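PDB 4TXG: chitinase from Chromobacterium violaceum, which probably hydrolyses glycosidic bonds in chitin as a family 18 glycoside hydrolase, and also carries sequence regions associated with binding chitin. Local coordinates for residues Q384-L389 with G450-S455; N404-P409 with K418-A423; M522-N527 with G534-A539. All coordinates share one frame; numbering follows the deposited sequence.

Contact 1. Residues Q384-L389 with G450-S455; sequences QGLKYL and GGLPAS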
loop_
_atom_site.group_PDB
_atom_site.type_symbol
_atom_site.label_atom_id
_atom_site.label_comp_id
_atom_site.label_asym_id
_atom_site.label_seq_id
_atom_site.Cartn_x
_atom_site.Cartn_y
_atom_site.Cartn_z
ATOM N N GLN A 384 8.272 -9.790 -6.055
ATOM C CA GLN A 384 7.985 -10.474 -7.308
ATOM C C GLN A 384 6.482 -10.533 -7.616
ATOM O O GLN A 384 6.083 -10.566 -8.779
ATOM C CB GLN A 384 8.567 -11.892 -7.265
ATOM C CG GLN A 384 10.105 -11.946 -7.221
ATOM C CD GLN A 384 10.658 -12.033 -5.815
ATOM O OE1 GLN A 384 10.268 -11.260 -4.933
ATOM N NE2 GLN A 384 11.578 -12.980 -5.591
ATOM N N GLY A 385 5.661 -10.509 -6.570
ATOM C CA GLY A 385 4.215 -10.590 -6.719
ATOM C C GLY A 385 3.540 -9.389 -7.377
ATOM O O GLY A 385 2.369 -9.471 -7.729
ATOM N N LEU A 386 4.265 -8.284 -7.550
ATOM C CA LEU A 386 3.678 -7.086 -8.155
ATOM C C LEU A 386 3.067 -7.336 -9.539
ATOM O O LEU A 386 2.084 -6.693 -9.909
ATOM C CB LEU A 386 4.723 -5.972 -8.265
ATOM C CG LEU A 386 5.181 -5.361 -6.933
ATOM C CD1 LEU A 386 6.265 -4.323 -7.184
ATOM C CD2 LEU A 386 4.011 -4.724 -6.204
ATOM N N LYS A 387 3.629 -8.279 -10.293
ATOM C CA LYS A 387 3.166 -8.522 -11.654
ATOM C C LYS A 387 1.719 -9.033 -11.704
ATOM O O LYS A 387 1.082 -8.966 -12.747
ATOM C CB LYS A 387 4.083 -9.520 -12.368
ATOM C CG LYS A 387 4.070 -10.907 -11.748
ATOM C CD LYS A 387 5.154 -11.833 -12.328
ATOM C CE LYS A 387 4.899 -12.172 -13.782
ATOM N NZ LYS A 387 5.775 -13.290 -14.255
ATOM N N TYR A 388 1.198 -9.533 -10.584
ATOM C CA TYR A 388 -0.165 -10.071 -10.567
ATOM C C TYR A 388 -1.228 -9.033 -10.215
ATOM O O TYR A 388 -2.422 -9.307 -10.319
ATOM C CB TYR A 388 -0.248 -11.248 -9.586
ATOM C CG TYR A 388 0.741 -12.333 -9.939
ATOM C CD1 TYR A 388 0.621 -13.037 -11.133
ATOM C CD2 TYR A 388 1.807 -12.632 -9.100
ATOM C CE1 TYR A 388 1.530 -14.020 -11.483
ATOM C CE2 TYR A 388 2.730 -13.619 -9.449
ATOM C CZ TYR A 388 2.577 -14.305 -10.640
ATOM O OH TYR A 388 3.481 -15.288 -11.000
ATOM N N LEU A 389 -0.795 -7.850 -9.787
ATOM C CA LEU A 389 -1.707 -6.876 -9.207
ATOM C C LEU A 389 -2.138 -5.805 -10.199
ATOM O O LEU A 389 -1.304 -5.154 -10.840
ATOM C CB LEU A 389 -1.055 -6.206 -7.992
ATOM C CG LEU A 389 -0.643 -7.191 -6.904
ATOM C CD1 LEU A 389 0.167 -6.487 -5.815
ATOM C CD2 LEU A 389 -1.886 -7.842 -6.311
ATOM N N GLY A 450 10.106 0.124 -9.328
ATOM C CA GLY A 450 11.046 -0.888 -9.762
ATOM C C GLY A 450 10.338 -1.998 -10.514
ATOM O O GLY A 450 10.879 -2.547 -11.477
ATOM N N GLY A 451 9.117 -2.322 -10.089
ATOM C CA GLY A 451 8.395 -3.448 -10.666
ATOM C C GLY A 451 7.020 -3.109 -11.221
ATOM O O GLY A 451 6.289 -4.007 -11.641
ATOM N N LEU A 452 6.672 -1.820 -11.218
ATOM C CA LEU A 452 5.363 -1.335 -11.693
ATOM C C LEU A 452 5.485 -0.038 -12.494
ATOM O O LEU A 452 6.296 0.817 -12.157
ATOM C CB LEU A 452 4.411 -1.066 -10.517
ATOM C CG LEU A 452 3.874 -2.256 -9.706
ATOM C CD1 LEU A 452 3.101 -1.743 -8.495
ATOM C CD2 LEU A 452 2.999 -3.148 -10.574
ATOM N N PRO A 453 4.645 0.132 -13.526
ATOM C CA PRO A 453 4.517 1.468 -14.117
ATOM C C PRO A 453 3.785 2.406 -13.159
ATOM O O PRO A 453 3.046 1.920 -12.295
ATOM C CB PRO A 453 3.681 1.218 -15.374
ATOM C CG PRO A 453 2.791 0.048 -14.966
ATOM C CD PRO A 453 3.715 -0.838 -14.129
ATOM N N ALA A 454 3.975 3.715 -13.313
ATOM C CA ALA A 454 3.343 4.686 -12.425
ATOM C C ALA A 454 1.830 4.516 -12.398
ATOM O O ALA A 454 1.196 4.717 -11.363
ATOM C CB ALA A 454 3.715 6.118 -12.842
ATOM N N SER A 455 1.263 4.115 -13.531
ATOM C CA SER A 455 -0.186 3.943 -13.650
ATOM C C SER A 455 -0.757 2.859 -12.723
ATOM O O SER A 455 -1.958 2.833 -12.469
ATOM C CB SER A 455 -0.557 3.619 -15.105
ATOM O OG SER A 455 0.100 2.434 -15.542
#

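Contact 2. Residues N404-P409 with K418-A423; sequences NRFVGP and KDAELA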
loop_
_atom_site.group_PDB
_atom_site.type_symbol
_atom_site.label_atom_id
_atom_site.label_comp_id
_atom_site.label_asym_id
_atom_site.label_seq_id
_atom_site.Cartn_x
_atom_site.Cartn_y
_atom_site.Cartn_z
ATOM N N ASN A 404 6.631 3.870 19.070
ATOM C CA ASN A 404 7.979 4.190 19.543
ATOM C C ASN A 404 8.136 5.668 19.877
ATOM O O ASN A 404 7.197 6.451 19.752
ATOM C CB ASN A 404 9.047 3.730 18.539
ATOM C CG ASN A 404 8.983 4.464 17.210
ATOM O OD1 ASN A 404 8.918 5.686 17.164
ATOM N ND2 ASN A 404 9.015 3.705 16.116
ATOM N N ARG A 405 9.335 6.042 20.305
ATOM C CA ARG A 405 9.557 7.342 20.913
ATOM C C ARG A 405 9.857 8.474 19.928
ATOM O O ARG A 405 9.977 9.625 20.342
ATOM C CB ARG A 405 10.719 7.245 21.900
ATOM C CG ARG A 405 12.084 7.094 21.210
ATOM C CD ARG A 405 13.162 6.769 22.242
ATOM N NE ARG A 405 14.488 6.626 21.638
ATOM C CZ ARG A 405 14.945 5.490 21.118
ATOM N NH1 ARG A 405 14.184 4.403 21.103
ATOM N NH2 ARG A 405 16.163 5.442 20.598
ATOM N N PHE A 406 10.000 8.160 18.645
ATOM C CA PHE A 406 10.454 9.163 17.688
ATOM C C PHE A 406 9.290 10.007 17.182
ATOM O O PHE A 406 8.472 9.551 16.389
ATOM C CB PHE A 406 11.192 8.493 16.528
ATOM C CG PHE A 406 12.404 7.722 16.961
ATOM C CD1 PHE A 406 13.546 8.385 17.387
ATOM C CD2 PHE A 406 12.400 6.337 16.956
ATOM C CE1 PHE A 406 14.665 7.672 17.794
ATOM C CE2 PHE A 406 13.520 5.624 17.361
ATOM C CZ PHE A 406 14.643 6.297 17.783
ATOM N N VAL A 407 9.223 11.242 17.668
ATOM C CA VAL A 407 8.108 12.127 17.371
ATOM C C VAL A 407 8.269 12.773 16.001
ATOM O O VAL A 407 9.262 13.446 15.742
ATOM C CB VAL A 407 7.981 13.224 18.436
ATOM C CG1 VAL A 407 6.788 14.117 18.127
ATOM C CG2 VAL A 407 7.862 12.602 19.837
ATOM N N GLY A 408 7.282 12.598 15.127
ATOM C CA GLY A 408 7.406 13.131 13.787
ATOM C C GLY A 408 6.177 12.870 12.941
ATOM O O GLY A 408 5.210 12.279 13.423
ATOM N N PRO A 409 6.214 13.306 11.670
ATOM C CA PRO A 409 5.040 13.198 10.798
ATOM C C PRO A 409 4.633 11.757 10.549
ATOM O O PRO A 409 5.477 10.860 10.425
ATOM C CB PRO A 409 5.493 13.852 9.484
ATOM C CG PRO A 409 6.798 14.525 9.783
ATOM C CD PRO A 409 7.397 13.798 10.946
ATOM N N LYS A 418 16.631 14.965 8.486
ATOM C CA LYS A 418 16.610 15.113 9.946
ATOM C C LYS A 418 15.670 14.135 10.672
ATOM O O LYS A 418 15.358 14.345 11.844
ATOM C CB LYS A 418 16.210 16.542 10.317
ATOM C CG LYS A 418 17.170 17.625 9.850
ATOM C CD LYS A 418 16.645 19.000 10.250
ATOM C CE LYS A 418 17.089 20.083 9.282
ATOM N NZ LYS A 418 16.471 19.900 7.936
ATOM N N ASP A 419 15.214 13.085 9.992
ATOM C CA ASP A 419 14.340 12.102 10.642
ATOM C C ASP A 419 15.065 11.510 11.850
ATOM O O ASP A 419 16.119 10.899 11.697
ATOM C CB ASP A 419 13.924 10.989 9.671
ATOM C CG ASP A 419 12.887 10.042 10.276
ATOM O OD1 ASP A 419 13.202 9.355 11.268
ATOM O OD2 ASP A 419 11.754 9.973 9.755
ATOM N N ALA A 420 14.510 11.713 13.045
ATOM C CA ALA A 420 15.208 11.367 14.282
ATOM C C ALA A 420 15.441 9.861 14.412
ATOM O O ALA A 420 16.409 9.423 15.044
ATOM C CB ALA A 420 14.429 11.885 15.488
ATOM N N GLU A 421 14.552 9.069 13.817
ATOM C CA GLU A 421 14.700 7.618 13.858
ATOM C C GLU A 421 15.847 7.177 12.956
ATOM O O GLU A 421 16.699 6.377 13.358
ATOM C CB GLU A 421 13.401 6.925 13.445
ATOM C CG GLU A 421 13.448 5.414 13.570
ATOM C CD GLU A 421 12.077 4.768 13.478
ATOM O OE1 GLU A 421 11.999 3.530 13.635
ATOM O OE2 GLU A 421 11.073 5.486 13.262
ATOM N N LEU A 422 15.869 7.704 11.737
ATOM C CA LEU A 422 16.949 7.411 10.800
ATOM C C LEU A 422 18.300 7.865 11.346
ATOM O O LEU A 422 19.300 7.170 11.178
ATOM C CB LEU A 422 16.667 8.065 9.439
ATOM C CG LEU A 422 15.439 7.496 8.724
ATOM C CD1 LEU A 422 15.346 8.055 7.300
ATOM C CD2 LEU A 422 15.488 5.986 8.696
ATOM N N ALA A 423 18.332 9.015 12.016
ATOM C CA ALA A 423 19.570 9.496 12.616
ATOM C C ALA A 423 20.038 8.544 13.718
ATOM O O ALA A 423 21.234 8.260 13.848
ATOM C CB ALA A 423 19.390 10.909 13.168
HETATM O O HOH W 1 8.604 4.666 13.124
#

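Contact 3. Residues M522-N527 with G534-A539; sequences MWHAKN and GSYLAA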
loop_
_atom_site.group_PDB
_atom_site.type_symbol
_atom_site.label_atom_id
_atom_site.label_comp_id
_atom_site.label_asym_id
_atom_site.label_seq_id
_atom_site.Cartn_x
_atom_site.Cartn_y
_atom_site.Cartn_z
ATOM N N MET A 522 -9.664 13.695 11.424
ATOM C CA MET A 522 -9.157 15.041 11.169
ATOM C C MET A 522 -10.170 16.137 11.541
ATOM O O MET A 522 -9.765 17.269 11.838
ATOM C CB MET A 522 -8.707 15.185 9.706
ATOM C CG MET A 522 -7.213 14.838 9.495
ATOM S SD MET A 522 -6.123 15.705 10.652
ATOM C CE MET A 522 -6.540 17.403 10.286
ATOM N N TRP A 523 -11.470 15.830 11.562
ATOM C CA TRP A 523 -12.405 16.855 12.041
ATOM C C TRP A 523 -12.137 17.197 13.503
ATOM O O TRP A 523 -12.260 18.358 13.907
ATOM C CB TRP A 523 -13.885 16.457 11.883
ATOM C CG TRP A 523 -14.258 14.983 11.934
ATOM C CD1 TRP A 523 -14.218 14.091 10.891
ATOM C CD2 TRP A 523 -14.824 14.264 13.047
ATOM N NE1 TRP A 523 -14.685 12.866 11.297
ATOM C CE2 TRP A 523 -15.060 12.940 12.613
ATOM C CE3 TRP A 523 -15.126 14.604 14.371
ATOM C CZ2 TRP A 523 -15.586 11.954 13.457
ATOM C CZ3 TRP A 523 -15.656 13.629 15.207
ATOM C CH2 TRP A 523 -15.876 12.317 14.746
ATOM N N HIS A 524 -11.755 16.206 14.302
ATOM C CA HIS A 524 -11.487 16.506 15.697
ATOM C C HIS A 524 -10.203 17.328 15.818
ATOM O O HIS A 524 -10.153 18.275 16.598
ATOM C CB HIS A 524 -11.402 15.232 16.547
ATOM C CG HIS A 524 -11.200 15.517 18.006
ATOM N ND1 HIS A 524 -12.076 16.283 18.735
ATOM C CD2 HIS A 524 -10.202 15.165 18.854
ATOM C CE1 HIS A 524 -11.637 16.384 19.984
ATOM N NE2 HIS A 524 -10.499 15.722 20.074
ATOM N N ALA A 525 -9.183 16.998 15.024
ATOM C CA ALA A 525 -7.955 17.791 15.008
ATOM C C ALA A 525 -8.220 19.237 14.574
ATOM O O ALA A 525 -7.582 20.167 15.065
ATOM C CB ALA A 525 -6.917 17.142 14.093
ATOM N N LYS A 526 -9.158 19.424 13.650
ATOM C CA LYS A 526 -9.520 20.770 13.213
ATOM C C LYS A 526 -10.237 21.537 14.330
ATOM O O LYS A 526 -10.039 22.747 14.480
ATOM C CB LYS A 526 -10.378 20.710 11.939
ATOM C CG LYS A 526 -9.549 20.406 10.678
ATOM C CD LYS A 526 -8.730 21.639 10.307
ATOM C CE LYS A 526 -7.433 21.318 9.579
ATOM N NZ LYS A 526 -6.604 22.570 9.393
ATOM N N ASN A 527 -11.064 20.849 15.112
ATOM C CA ASN A 527 -11.676 21.488 16.277
ATOM C C ASN A 527 -10.641 21.855 17.347
ATOM O O ASN A 527 -10.708 22.936 17.930
ATOM C CB ASN A 527 -12.765 20.597 16.878
ATOM C CG ASN A 527 -14.053 20.636 16.065
ATOM O OD1 ASN A 527 -14.361 21.647 15.426
ATOM N ND2 ASN A 527 -14.810 19.541 16.087
ATOM N N GLY A 534 -15.413 19.639 20.924
ATOM C CA GLY A 534 -16.232 18.711 20.158
ATOM C C GLY A 534 -17.446 18.221 20.934
ATOM O O GLY A 534 -17.310 17.592 21.982
ATOM N N SER A 535 -18.636 18.500 20.416
ATOM C CA SER A 535 -19.879 18.148 21.107
ATOM C C SER A 535 -20.147 16.640 21.102
ATOM O O SER A 535 -21.014 16.152 21.832
ATOM C CB SER A 535 -21.063 18.875 20.472
ATOM O OG SER A 535 -21.250 18.448 19.134
ATOM N N TYR A 536 -19.402 15.922 20.268
ATOM C CA TYR A 536 -19.531 14.477 20.096
ATOM C C TYR A 536 -18.769 13.644 21.136
ATOM O O TYR A 536 -18.824 12.419 21.100
ATOM C CB TYR A 536 -19.034 14.100 18.690
ATOM C CG TYR A 536 -17.773 14.861 18.328
ATOM C CD1 TYR A 536 -16.552 14.520 18.893
ATOM C CD2 TYR A 536 -17.816 15.957 17.468
ATOM C CE1 TYR A 536 -15.393 15.234 18.606
ATOM C CE2 TYR A 536 -16.662 16.671 17.161
ATOM C CZ TYR A 536 -15.455 16.308 17.736
ATOM O OH TYR A 536 -14.314 17.019 17.441
ATOM N N LEU A 537 -18.035 14.288 22.041
ATOM C CA LEU A 537 -17.179 13.535 22.962
ATOM C C LEU A 537 -17.966 12.514 23.779
ATOM O O LEU A 537 -17.551 11.362 23.907
ATOM C CB LEU A 537 -16.424 14.471 23.909
ATOM C CG LEU A 537 -15.275 15.301 23.336
ATOM C CD1 LEU A 537 -14.554 16.032 24.465
ATOM C CD2 LEU A 537 -14.288 14.451 22.501
ATOM N N ALA A 538 -19.102 12.942 24.324
ATOM C CA ALA A 538 -19.921 12.066 25.154
ATOM C C ALA A 538 -20.399 10.853 24.354
ATOM O O ALA A 538 -20.483 9.744 24.888
ATOM C CB ALA A 538 -21.107 12.830 25.736
ATOM N N ALA A 539 -20.675 11.056 23.067
ATOM C CA ALA A 539 -21.136 9.965 22.207
ATOM C C ALA A 539 -20.064 8.892 22.013
ATOM O O ALA A 539 -20.386 7.756 21.653
ATOM C CB ALA A 539 -21.592 10.512 20.852
#

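Contact 1. Residues Q384-L389 with G450-S455
Leu386 and Leu452 carry this contact through two branched side chains that cross at about a right angle. Their outer methyls meet where Leu386 CD2 lies 3.9 Å from Leu452 CD1. Next to this pair, Leu386 CD1 packs against the branch point of its partner, 4.0 Å from Leu452 CG. The second methyl of Leu452 reaches farther in, to the root of the opposing residue: Leu452 CD2 is 4.0 Å from Leu386 CB and 3.7 Å from Leu386 O. Gly451 adds a patch of bare backbone, its CA standing 4.2 Å from Leu386 CD1, and the lack of a side chain there lets the methyl settle directly against the main chain.

Both leucines turn CG away from their own carbonyl carbon (chi1 -69° in each), which turns the two forks toward each other. Leu386 belongs to the short 3-10 segment 384-388. Its carbonyl oxygen, although touched by a methyl, accepts a hydrogen bond in the turn, with Leu389 N 3.1 Å from Leu386 O. Farther out, Val392 of strand 391-395 touches both leucines, while Tyr448 of helix 441-448 and Ser764 pack on Leu386. Arg456 bonds to Leu389 O, and Gly450 O is bonded to Ser767 OG.

The two loops run into strands 391-395 and 457-462, adjacent parallel strands of the TIM barrel, so the leucine pair, in touch with Val392, packs at the end where these strands begin. No hydrogen bond or salt bridge crosses between the segments. The join is therefore apolar and depends on the fit of methyl groups, with the carbonyl oxygen of Leu386 satisfied inside its own turn and the two leucines buried.

Contact 2. Residues N404-P409 with K418-A423
The ring of Phe406 lies against the first turn of helix 420-424, and the main interaction is a CH-pi contact: Glu421 CA sits 3.8 Å from the centroid of the Phe406 ring, only 9° off its normal. The Glu421 side chain continues over the same ring, with its CG 3.7 Å from Phe406 CD2. With CG anti to the backbone N (chi1 -175°) and an extended chain beyond it, the carboxylate of Glu421 lies within 15° of parallel to the ring. The opposite face of the ring is covered by Arg405, its CG over the centre and its guanidinium face against Phe406 CZ, sandwiching the phenyl group. Apolar packing is completed by Ala420, whose CB is 4.1 Å from Phe406 CD1.

Polar contact between the segments runs through water. Asn404 ND2 donates to a water 3.2 Å away, and the same water is hydrogen-bonded to Glu421 OE2 at 2.6 Å. The amide of Asn404 and the carboxylate of Glu421 stand nearly perpendicular and are too far apart for a direct bond.

Each segment also braces itself. Asn404 OD1 accepts from Phe406 N at 3.1 Å, an Asx turn that fixes the backbone from which the ring projects. Asp419 is the N-cap of the helix; its OD1 accepts from Glu421 N at 2.9 Å and from Leu422 N at 3.2 Å, two bonds that hold the turn carrying Glu421. Asp419 OD2 is bonded to His400.

Beyond barrel strand 391-395, this contact closes part of the long loop that follows. Arg405 makes a cation-pi contact with Phe424 at the end of helix 420-424, and Asn404 O is bonded to Trp468, so the 404-409 loop is held between that helix and strand 466-468, an outermost strand of a small antiparallel sheet.

Contact 3. Residues M522-N527 with G534-A539
Tyr536 OH is gripped by two side chains of helix 522-530, in an aromatic cluster formed by Trp523, His524 and Tyr536. His524 ND1 and Tyr536 OH share a hydrogen bond of 2.7 Å, with the hydroxyl in the plane of the imidazole at its edge. Asn527 ND2 donates to Tyr536 OH at 2.9 Å, nearly straight (167°) and in the plane of its own amide. That amide is nearly coplanar with the phenol. The two bonds fix the hydroxyl, and packing on both faces should limit rotation of the ring.

Second-shell bonds position both residues: His524 NE2 to Ile501 O, and Asn527 OD1 to Tyr622 N of strand 621-624. Trp523 NE1 is bonded to Ala606 O.

The helix and the type I turn Gly534 to Leu537 fall in sequence between barrel strands 457-462 and 599-603, consistent with the alpha+beta insertion common in family 18 chitinases. Packing is led by a T-shaped pair in which the edge of Trp523 points at the face of Tyr536, planes at 84°. Gly534 CA lies over the opposite face, toward the rim. Leu537 CD2 touches His524 CE1 at 4.1 Å, while Trp523 CZ3 stands over the centre of the Tyr536 ring, 3.5 Å above its plane.

How the contacts relate
From the N terminus, the chain first reaches 384-389, just ahead of barrel strand 391-395. It passes through that strand into the long loop beyond, where contact 2 closes a short excursion between 404-409 and 418-423. Helix 441-448 leads to 450-455, closing contact 1, so contact 2 is nested inside the larger loop. Contact 3 follows in series, a local closure around the end of helix 522-530. Contact 1 ties the entries of two neighbouring barrel strands, contact 2 the loop after strand 391-395 to the start of helix 420-424, and contact 3 a helix to a turn in the probable insertion between the last two barrel strands. Contacts 2 and 3 come closest, about 11 Å between nearest atoms.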